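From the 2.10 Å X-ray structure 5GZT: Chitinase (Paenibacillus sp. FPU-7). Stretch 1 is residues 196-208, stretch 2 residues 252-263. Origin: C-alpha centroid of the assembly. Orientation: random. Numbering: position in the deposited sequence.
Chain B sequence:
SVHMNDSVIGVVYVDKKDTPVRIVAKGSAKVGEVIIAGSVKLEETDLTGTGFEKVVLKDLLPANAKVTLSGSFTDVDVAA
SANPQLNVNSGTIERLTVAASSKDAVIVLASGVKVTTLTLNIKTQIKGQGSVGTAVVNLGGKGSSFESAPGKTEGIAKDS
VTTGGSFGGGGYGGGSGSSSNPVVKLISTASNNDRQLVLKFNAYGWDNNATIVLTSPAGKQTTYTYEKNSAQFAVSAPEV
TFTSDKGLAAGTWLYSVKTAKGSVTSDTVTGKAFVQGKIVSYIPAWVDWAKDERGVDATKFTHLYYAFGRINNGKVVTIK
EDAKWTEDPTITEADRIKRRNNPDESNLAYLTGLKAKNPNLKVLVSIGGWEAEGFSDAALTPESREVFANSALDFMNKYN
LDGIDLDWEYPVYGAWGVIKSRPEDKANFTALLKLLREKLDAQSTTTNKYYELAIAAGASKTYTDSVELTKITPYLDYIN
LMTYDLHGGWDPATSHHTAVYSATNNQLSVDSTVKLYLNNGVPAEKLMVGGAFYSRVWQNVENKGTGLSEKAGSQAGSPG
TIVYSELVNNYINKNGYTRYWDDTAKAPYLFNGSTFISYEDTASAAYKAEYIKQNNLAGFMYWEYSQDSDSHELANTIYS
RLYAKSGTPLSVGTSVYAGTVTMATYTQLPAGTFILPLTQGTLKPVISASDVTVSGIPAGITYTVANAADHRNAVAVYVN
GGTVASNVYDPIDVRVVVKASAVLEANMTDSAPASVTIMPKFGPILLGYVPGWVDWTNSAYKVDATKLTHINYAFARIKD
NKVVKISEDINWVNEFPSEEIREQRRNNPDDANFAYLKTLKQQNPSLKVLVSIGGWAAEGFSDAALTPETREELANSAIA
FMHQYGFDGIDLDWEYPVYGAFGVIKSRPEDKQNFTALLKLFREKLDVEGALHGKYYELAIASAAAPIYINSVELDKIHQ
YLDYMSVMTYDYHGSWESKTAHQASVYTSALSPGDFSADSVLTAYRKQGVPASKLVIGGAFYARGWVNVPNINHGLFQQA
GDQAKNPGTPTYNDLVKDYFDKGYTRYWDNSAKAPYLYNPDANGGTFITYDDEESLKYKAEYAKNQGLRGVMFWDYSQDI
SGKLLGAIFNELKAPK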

ATOM      1  N   GLN B 196       6.265   8.338 -12.836  1.00 46.77           N
ATOM      2  CA  GLN B 196       7.556   8.922 -13.175  1.00 52.00           C
ATOM      3  C   GLN B 196       8.211   9.601 -12.006  1.00 51.20           C
ATOM      4  O   GLN B 196       7.562  10.204 -11.170  1.00 57.90           O
ATOM      5  CB  GLN B 196       7.422   9.960 -14.254  1.00 55.46           C
ATOM      6  CG  GLN B 196       7.014   9.342 -15.556  1.00 56.97           C
ATOM      7  CD  GLN B 196       6.940  10.390 -16.624  1.00 58.42           C
ATOM      8  OE1 GLN B 196       6.257  11.387 -16.460  1.00 60.12           O
ATOM      9  NE2 GLN B 196       7.655  10.182 -17.712  1.00 54.23           N
ATOM     10  N   LEU B 197       9.524   9.465 -11.979  1.00 52.67           N
ATOM     11  CA  LEU B 197      10.390  10.171 -11.092  1.00 51.14           C
ATOM     12  C   LEU B 197      11.012  11.366 -11.856  1.00 54.85           C
ATOM     13  O   LEU B 197      11.505  11.211 -12.986  1.00 53.07           O
ATOM     14  CB  LEU B 197      11.463   9.212 -10.608  1.00 49.27           C
ATOM     15  CG  LEU B 197      12.383   9.708  -9.512  1.00 53.38           C
ATOM     16  CD1 LEU B 197      11.627  10.397  -8.414  1.00 57.24           C
ATOM     17  CD2 LEU B 197      13.207   8.569  -8.929  1.00 55.05           C
ATOM     18  N   VAL B 198      10.927  12.550 -11.250  1.00 52.65           N
ATOM     19  CA  VAL B 198      11.407  13.766 -11.845  1.00 54.88           C
ATOM     20  C   VAL B 198      12.429  14.315 -10.870  1.00 61.45           C
ATOM     21  O   VAL B 198      12.089  14.553  -9.704  1.00 56.25           O
ATOM     22  CB  VAL B 198      10.268  14.775 -12.117  1.00 54.58           C
ATOM     23  CG1 VAL B 198      10.819  16.119 -12.583  1.00 52.69           C
ATOM     24  CG2 VAL B 198       9.345  14.233 -13.204  1.00 55.91           C
ATOM     25  N   LEU B 199      13.675  14.483 -11.353  1.00 62.88           N
ATOM     26  CA  LEU B 199      14.786  15.035 -10.553  1.00 60.89           C
ATOM     27  C   LEU B 199      15.234  16.370 -11.097  1.00 62.84           C
ATOM     28  O   LEU B 199      15.710  16.436 -12.235  1.00 62.37           O
ATOM     29  CB  LEU B 199      15.957  14.086 -10.585  1.00 57.93           C
ATOM     30  CG  LEU B 199      15.649  12.793  -9.874  1.00 65.45           C
ATOM     31  CD1 LEU B 199      16.670  11.717 -10.207  1.00 69.27           C
ATOM     32  CD2 LEU B 199      15.576  13.049  -8.371  1.00 68.12           C
ATOM     33  N   LYS B 200      15.062  17.419 -10.295  1.00 64.95           N
ATOM     34  CA  LYS B 200      15.542  18.745 -10.632  1.00 67.87           C
ATOM     35  C   LYS B 200      16.744  19.124  -9.796  1.00 70.36           C
ATOM     36  O   LYS B 200      16.722  18.991  -8.552  1.00 57.46           O
ATOM     37  CB  LYS B 200      14.473  19.815 -10.422  1.00 72.02           C
ATOM     38  CG  LYS B 200      13.320  19.773 -11.416  1.00 77.42           C
ATOM     39  CD  LYS B 200      12.540  21.090 -11.468  1.00 76.90           C
ATOM     40  CE  LYS B 200      12.087  21.518 -10.073  1.00 81.79           C
ATOM     41  NZ  LYS B 200      11.187  22.706 -10.041  1.00 84.55           N
ATOM     42  N   PHE B 201      17.762  19.638 -10.504  1.00 67.07           N
ATOM     43  CA  PHE B 201      19.015  20.131  -9.913  1.00 69.75           C
ATOM     44  C   PHE B 201      19.612  21.292 -10.729  1.00 76.18           C
ATOM     45  O   PHE B 201      19.460  21.356 -11.970  1.00 70.51           O
ATOM     46  CB  PHE B 201      20.045  18.993  -9.748  1.00 60.52           C
ATOM     47  CG  PHE B 201      20.308  18.176 -11.005  1.00 62.24           C
ATOM     48  CD1 PHE B 201      19.417  17.195 -11.433  1.00 64.33           C
ATOM     49  CD2 PHE B 201      21.491  18.325 -11.727  1.00 67.06           C
ATOM     50  CE1 PHE B 201      19.678  16.407 -12.572  1.00 66.68           C
ATOM     51  CE2 PHE B 201      21.752  17.542 -12.864  1.00 66.71           C
ATOM     52  CZ  PHE B 201      20.843  16.587 -13.295  1.00 66.12           C
ATOM     53  N   ASN B 202      20.245  22.224 -10.007  1.00 83.75           N
ATOM     54  CA  ASN B 202      21.114  23.269 -10.597  1.00 83.07           C
ATOM     55  C   ASN B 202      22.528  22.696 -10.785  1.00 85.29           C
ATOM     56  O   ASN B 202      23.167  22.305  -9.799  1.00 76.68           O
ATOM     57  CB  ASN B 202      21.162  24.536  -9.720  1.00 80.58           C
ATOM     58  CG  ASN B 202      19.863  25.355  -9.783  1.00 83.53           C
ATOM     59  OD1 ASN B 202      19.296  25.604 -10.867  1.00 86.52           O
ATOM     60  ND2 ASN B 202      19.406  25.814  -8.621  1.00 82.30           N
ATOM     61  N   ALA B 203      22.983  22.613 -12.048  1.00 91.68           N
ATOM     62  CA  ALA B 203      24.335  22.119 -12.394  1.00 99.88           C
ATOM     63  C   ALA B 203      25.227  23.275 -12.864  1.00106.47           C
ATOM     64  O   ALA B 203      25.193  23.672 -14.035  1.00118.02           O
ATOM     65  CB  ALA B 203      24.279  21.016 -13.453  1.00 96.31           C
ATOM     66  N   TYR B 204      26.015  23.809 -11.934  1.00106.64           N
ATOM     67  CA  TYR B 204      27.041  24.791 -12.256  1.00 95.77           C
ATOM     68  C   TYR B 204      28.147  24.069 -13.042  1.00 95.60           C
ATOM     69  O   TYR B 204      28.444  22.880 -12.800  1.00 85.77           O
ATOM     70  CB  TYR B 204      27.584  25.463 -10.994  1.00 98.51           C
ATOM     71  CG  TYR B 204      26.515  26.055 -10.075  1.00109.24           C
ATOM     72  CD1 TYR B 204      25.466  26.841 -10.587  1.00106.60           C
ATOM     73  CD2 TYR B 204      26.557  25.831  -8.691  1.00111.22           C
ATOM     74  CE1 TYR B 204      24.500  27.377  -9.752  1.00104.68           C
ATOM     75  CE2 TYR B 204      25.595  26.362  -7.855  1.00111.73           C
ATOM     76  CZ  TYR B 204      24.572  27.133  -8.388  1.00109.18           C
ATOM     77  OH  TYR B 204      23.623  27.666  -7.560  1.00114.05           O
ATOM     78  N   GLY B 205      28.716  24.781 -14.015  1.00 92.47           N
ATOM     79  CA  GLY B 205      29.673  24.195 -14.951  1.00 92.94           C
ATOM     80  C   GLY B 205      29.035  23.160 -15.856  1.00 84.59           C
ATOM     81  O   GLY B 205      29.618  22.088 -16.102  1.00 79.34           O
ATOM     82  N   TRP B 206      27.832  23.474 -16.340  1.00 83.23           N
ATOM     83  CA  TRP B 206      27.129  22.577 -17.238  1.00 88.43           C
ATOM     84  C   TRP B 206      28.029  22.355 -18.449  1.00 89.39           C
ATOM     85  O   TRP B 206      28.253  23.290 -19.218  1.00 81.27           O
ATOM     86  CB  TRP B 206      25.753  23.141 -17.680  1.00 88.70           C
ATOM     87  CG  TRP B 206      25.021  22.193 -18.625  1.00 85.90           C
ATOM     88  CD1 TRP B 206      24.596  22.452 -19.906  1.00 81.26           C
ATOM     89  CD2 TRP B 206      24.692  20.823 -18.363  1.00 85.49           C
ATOM     90  NE1 TRP B 206      24.015  21.329 -20.447  1.00 80.49           N
ATOM     91  CE2 TRP B 206      24.049  20.322 -19.517  1.00 85.98           C
ATOM     92  CE3 TRP B 206      24.861  19.975 -17.256  1.00 84.09           C
ATOM     93  CZ2 TRP B 206      23.579  19.006 -19.597  1.00 88.93           C
ATOM     94  CZ3 TRP B 206      24.399  18.669 -17.337  1.00 86.03           C
ATOM     95  CH2 TRP B 206      23.762  18.194 -18.501  1.00 81.25           C
ATOM     96  N   ASP B 207      28.587  21.149 -18.585  1.00 87.12           N
ATOM     97  CA  ASP B 207      29.360  20.807 -19.779  1.00 83.93           C
ATOM     98  C   ASP B 207      28.673  19.671 -20.507  1.00 85.31           C
ATOM     99  O   ASP B 207      29.313  18.680 -20.920  1.00 78.91           O
ATOM    100  CB  ASP B 207      30.831  20.495 -19.426  1.00 91.58           C
ATOM    101  CG  ASP B 207      31.756  20.303 -20.673  1.00 85.54           C
ATOM    102  OD1 ASP B 207      31.502  20.907 -21.746  1.00 64.17           O
ATOM    103  OD2 ASP B 207      32.738  19.523 -20.563  1.00 89.28           O
ATOM    104  N   ASN B 208      27.357  19.827 -20.682  1.00 81.19           N
ATOM    105  CA  ASN B 208      26.611  18.943 -21.539  1.00 76.91           C
ATOM    106  C   ASN B 208      26.902  17.454 -21.206  1.00 79.15           C
ATOM    107  O   ASN B 208      27.084  16.605 -22.101  1.00 70.75           O
ATOM    108  CB  ASN B 208      26.968  19.284 -22.988  1.00 80.60           C
ATOM    109  CG  ASN B 208      25.942  18.786 -23.971  1.00 80.69           C
ATOM    110  OD1 ASN B 208      26.153  17.760 -24.628  1.00 77.28           O
ATOM    111  ND2 ASN B 208      24.811  19.494 -24.069  1.00 79.34           N
ATOM    112  N   THR B 252      10.104   4.094  -2.024  1.00 36.64           N
ATOM    113  CA  THR B 252      11.253   4.999  -1.873  1.00 40.19           C
ATOM    114  C   THR B 252      12.401   4.650  -2.862  1.00 39.37           C
ATOM    115  O   THR B 252      12.865   3.520  -2.876  1.00 36.55           O
ATOM    116  CB  THR B 252      11.791   5.012  -0.468  1.00 37.02           C
ATOM    117  OG1 THR B 252      10.774   5.454   0.422  1.00 35.71           O
ATOM    118  CG2 THR B 252      12.959   6.008  -0.384  1.00 36.93           C
ATOM    119  N   TRP B 253      12.752   5.602  -3.734  1.00 43.04           N
ATOM    120  CA  TRP B 253      13.910   5.474  -4.668  1.00 45.15           C
ATOM    121  C   TRP B 253      15.100   6.245  -4.123  1.00 40.49           C
ATOM    122  O   TRP B 253      14.954   7.298  -3.541  1.00 41.43           O
ATOM    123  CB  TRP B 253      13.586   5.965  -6.081  1.00 46.62           C
ATOM    124  CG  TRP B 253      12.695   5.023  -6.767  1.00 43.21           C
ATOM    125  CD1 TRP B 253      11.409   4.758  -6.418  1.00 40.94           C
ATOM    126  CD2 TRP B 253      12.990   4.181  -7.894  1.00 41.64           C
ATOM    127  NE1 TRP B 253      10.875   3.829  -7.271  1.00 41.92           N
ATOM    128  CE2 TRP B 253      11.816   3.454  -8.185  1.00 41.76           C
ATOM    129  CE3 TRP B 253      14.092   4.034  -8.738  1.00 41.28           C
ATOM    130  CZ2 TRP B 253      11.731   2.534  -9.240  1.00 47.58           C
ATOM    131  CZ3 TRP B 253      14.019   3.098  -9.791  1.00 43.96           C
ATOM    132  CH2 TRP B 253      12.847   2.364 -10.028  1.00 49.52           C
ATOM    133  N   LEU B 254      16.283   5.673  -4.292  1.00 49.41           N
ATOM    134  CA  LEU B 254      17.536   6.362  -3.946  1.00 49.60           C
ATOM    135  C   LEU B 254      18.184   6.800  -5.253  1.00 47.91           C
ATOM    136  O   LEU B 254      18.213   6.044  -6.235  1.00 52.30           O
ATOM    137  CB  LEU B 254      18.434   5.442  -3.119  1.00 52.71           C
ATOM    138  CG  LEU B 254      17.830   4.899  -1.801  1.00 49.44           C
ATOM    139  CD1 LEU B 254      18.750   3.850  -1.186  1.00 50.56           C
ATOM    140  CD2 LEU B 254      17.573   6.008  -0.792  1.00 49.42           C
ATOM    141  N   TYR B 255      18.641   8.040  -5.301  1.00 54.72           N
ATOM    142  CA  TYR B 255      19.348   8.504  -6.500  1.00 59.87           C
ATOM    143  C   TYR B 255      20.710   9.168  -6.182  1.00 63.09           C
ATOM    144  O   TYR B 255      20.901   9.735  -5.103  1.00 54.38           O
ATOM    145  CB  TYR B 255      18.459   9.433  -7.344  1.00 56.27           C
ATOM    146  CG  TYR B 255      18.173  10.764  -6.698  1.00 55.11           C
ATOM    147  CD1 TYR B 255      17.200  10.883  -5.719  1.00 57.88           C
ATOM    148  CD2 TYR B 255      18.881  11.900  -7.052  1.00 52.20           C
ATOM    149  CE1 TYR B 255      16.940  12.099  -5.103  1.00 54.64           C
ATOM    150  CE2 TYR B 255      18.624  13.125  -6.445  1.00 55.83           C
ATOM    151  CZ  TYR B 255      17.654  13.224  -5.475  1.00 55.90           C
ATOM    152  OH  TYR B 255      17.402  14.429  -4.854  1.00 53.18           O
ATOM    153  N   SER B 256      21.639   9.055  -7.134  1.00 63.88           N
ATOM    154  CA  SER B 256      22.880   9.860  -7.160  1.00 65.10           C
ATOM    155  C   SER B 256      22.974  10.604  -8.492  1.00 67.77           C
ATOM    156  O   SER B 256      22.640  10.054  -9.573  1.00 55.47           O
ATOM    157  CB  SER B 256      24.114   8.987  -7.033  1.00 61.13           C
ATOM    158  OG  SER B 256      24.226   8.190  -8.205  1.00 58.36           O
ATOM    159  N   VAL B 257      23.442  11.844  -8.388  1.00 67.13           N
ATOM    160  CA  VAL B 257      23.724  12.682  -9.537  1.00 79.79           C
ATOM    161  C   VAL B 257      25.157  13.282  -9.428  1.00 78.70           C
ATOM    162  O   VAL B 257      25.662  13.559  -8.326  1.00 73.42           O
ATOM    163  CB  VAL B 257      22.601  13.761  -9.715  1.00 79.88           C
ATOM    164  CG1 VAL B 257      22.551  14.736  -8.542  1.00 77.72           C
ATOM    165  CG2 VAL B 257      22.716  14.491 -11.050  1.00 71.20           C
ATOM    166  N   LYS B 258      25.799  13.430 -10.588  1.00 76.61           N
ATOM    167  CA  LYS B 258      27.052  14.182 -10.751  1.00 72.87           C
ATOM    168  C   LYS B 258      27.231  14.586 -12.230  1.00 80.68           C
ATOM    169  O   LYS B 258      26.802  13.846 -13.156  1.00 63.70           O
ATOM    170  CB  LYS B 258      28.249  13.347 -10.307  1.00 67.63           C
ATOM    171  CG  LYS B 258      28.137  11.927 -10.803  1.00 72.89           C
ATOM    172  CD  LYS B 258      29.439  11.151 -10.819  1.00 81.31           C
ATOM    173  CE  LYS B 258      29.499  10.256 -12.049  1.00 77.79           C
ATOM    174  NZ  LYS B 258      30.448   9.136 -11.851  1.00 84.60           N
ATOM    175  N   THR B 259      27.854  15.765 -12.403  1.00 94.36           N
ATOM    176  CA  THR B 259      28.325  16.323 -13.690  1.00 97.69           C
ATOM    177  C   THR B 259      29.857  16.140 -13.880  1.00104.20           C
ATOM    178  O   THR B 259      30.570  15.706 -12.966  1.00 76.47           O
ATOM    179  CB  THR B 259      27.997  17.849 -13.791  1.00100.15           C
ATOM    180  OG1 THR B 259      28.381  18.543 -12.582  1.00 88.99           O
ATOM    181  CG2 THR B 259      26.508  18.070 -14.049  1.00101.66           C
ATOM    182  N   ALA B 260      30.359  16.470 -15.069  1.00116.88           N
ATOM    183  CA  ALA B 260      31.816  16.594 -15.284  1.00117.11           C
ATOM    184  C   ALA B 260      32.140  17.605 -16.383  1.00125.19           C
ATOM    185  O   ALA B 260      31.235  18.218 -16.950  1.00134.89           O
ATOM    186  CB  ALA B 260      32.435  15.234 -15.602  1.00104.31           C
ATOM    187  N   LYS B 261      33.439  17.811 -16.619  1.00125.42           N
ATOM    188  CA  LYS B 261      33.969  18.374 -17.876  1.00106.48           C
ATOM    189  C   LYS B 261      35.244  17.606 -18.225  1.00110.98           C
ATOM    190  O   LYS B 261      36.305  17.904 -17.666  1.00100.19           O
ATOM    191  CB  LYS B 261      34.293  19.871 -17.773  1.00 98.20           C
ATOM    192  CG  LYS B 261      33.188  20.751 -17.216  1.00 97.26           C
ATOM    193  CD  LYS B 261      33.450  21.270 -15.809  1.00 97.93           C
ATOM    194  CE  LYS B 261      33.671  22.774 -15.776  1.00 91.04           C
ATOM    195  NZ  LYS B 261      34.627  23.251 -16.795  1.00 90.43           N
ATOM    196  N   GLY B 262      35.128  16.609 -19.114  1.00109.05           N
ATOM    197  CA  GLY B 262      36.247  15.729 -19.507  1.00111.50           C
ATOM    198  C   GLY B 262      37.382  15.624 -18.496  1.00118.76           C
ATOM    199  O   GLY B 262      38.305  16.430 -18.535  1.00124.86           O
ATOM    200  N   SER B 263      37.301  14.642 -17.594  1.00124.99           N
ATOM    201  CA  SER B 263      38.238  14.447 -16.454  1.00123.71           C
ATOM    202  C   SER B 263      37.747  15.108 -15.156  1.00121.54           C
ATOM    203  O   SER B 263      37.451  14.386 -14.200  1.00120.34           O
ATOM    204  CB  SER B 263      39.691  14.861 -16.758  1.00124.98           C
ATOM    205  OG  SER B 263      40.590  14.301 -15.818  1.00122.28           O
TER

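This is an apolar contact between two strands that face each other across a layer of side chains, with no hydrogen bond between the stretches. The strand axes come no closer than 9.0 Å, too far apart for backbone pairing. Their N-to-C directions differ by 26°, so the strands run roughly parallel. Together the two stretches bury 549 Å².

The register advances by two residues at a time. L197 lies opposite W253, L199 opposite Y255, F201 opposite V257 and A203 opposite T259. In a strand, alternate side chains point to opposite faces, so these eight all point toward the partner stretch. Between them, K200, L254, S256 and K258 point away and make no contact.

Two CH-pi contacts form the centre of the packing. L199 CD2 sits 3.4 Å from the centroid of the Y255 ring, only 6° off the ring normal. The m, t rotamer of L199 and the p rotamer of Y255 bring methyl and ring face together. At the next pair the roles reverse. V257 CG2 lies over one face of the F201 ring, 3.8 Å from its centroid, and F201 CZ is 3.6 Å from V257 CG2. Each pair thus sets a branched aliphatic side chain against a flat aromatic one, and all four residues are buried.

The L197 pair is looser. L197 CD2 meets W253 CB at 3.9 Å and approaches the indole obliquely. W253 NE1 is hydrogen-bonded elsewhere in the structure.

Toward the C-terminal side of the two strands the gap narrows. The CA atoms of A203 and T259 are 7.2 Å apart, against 8.9 Å for those of L199 and Y255. Small side chains suit this spacing: A203 CB is 3.7 Å from T259 CG2. The same methyl lies at the edge of the W206 ring, with T259 CG2 4.0 Å from W206 CZ3. T259 therefore contributes mainly its methyl, and its OG1 is buried without a polar partner.

Beyond this the contact becomes more exposed. G205 has a positive phi, which favours glycine. A CB there would also be tight, as its ideal position is 3.3 Å from K261 CE. D207 points toward the second stretch and packs along its backbone. Its CB is 3.4 Å from A260 O, and its OD2 is 3.2 Å from K261 CA. D207 and K261 carry opposite charges but form no salt bridge; K261 instead lays its aliphatic chain near G205, with K261 CD 3.9 Å from G205 O.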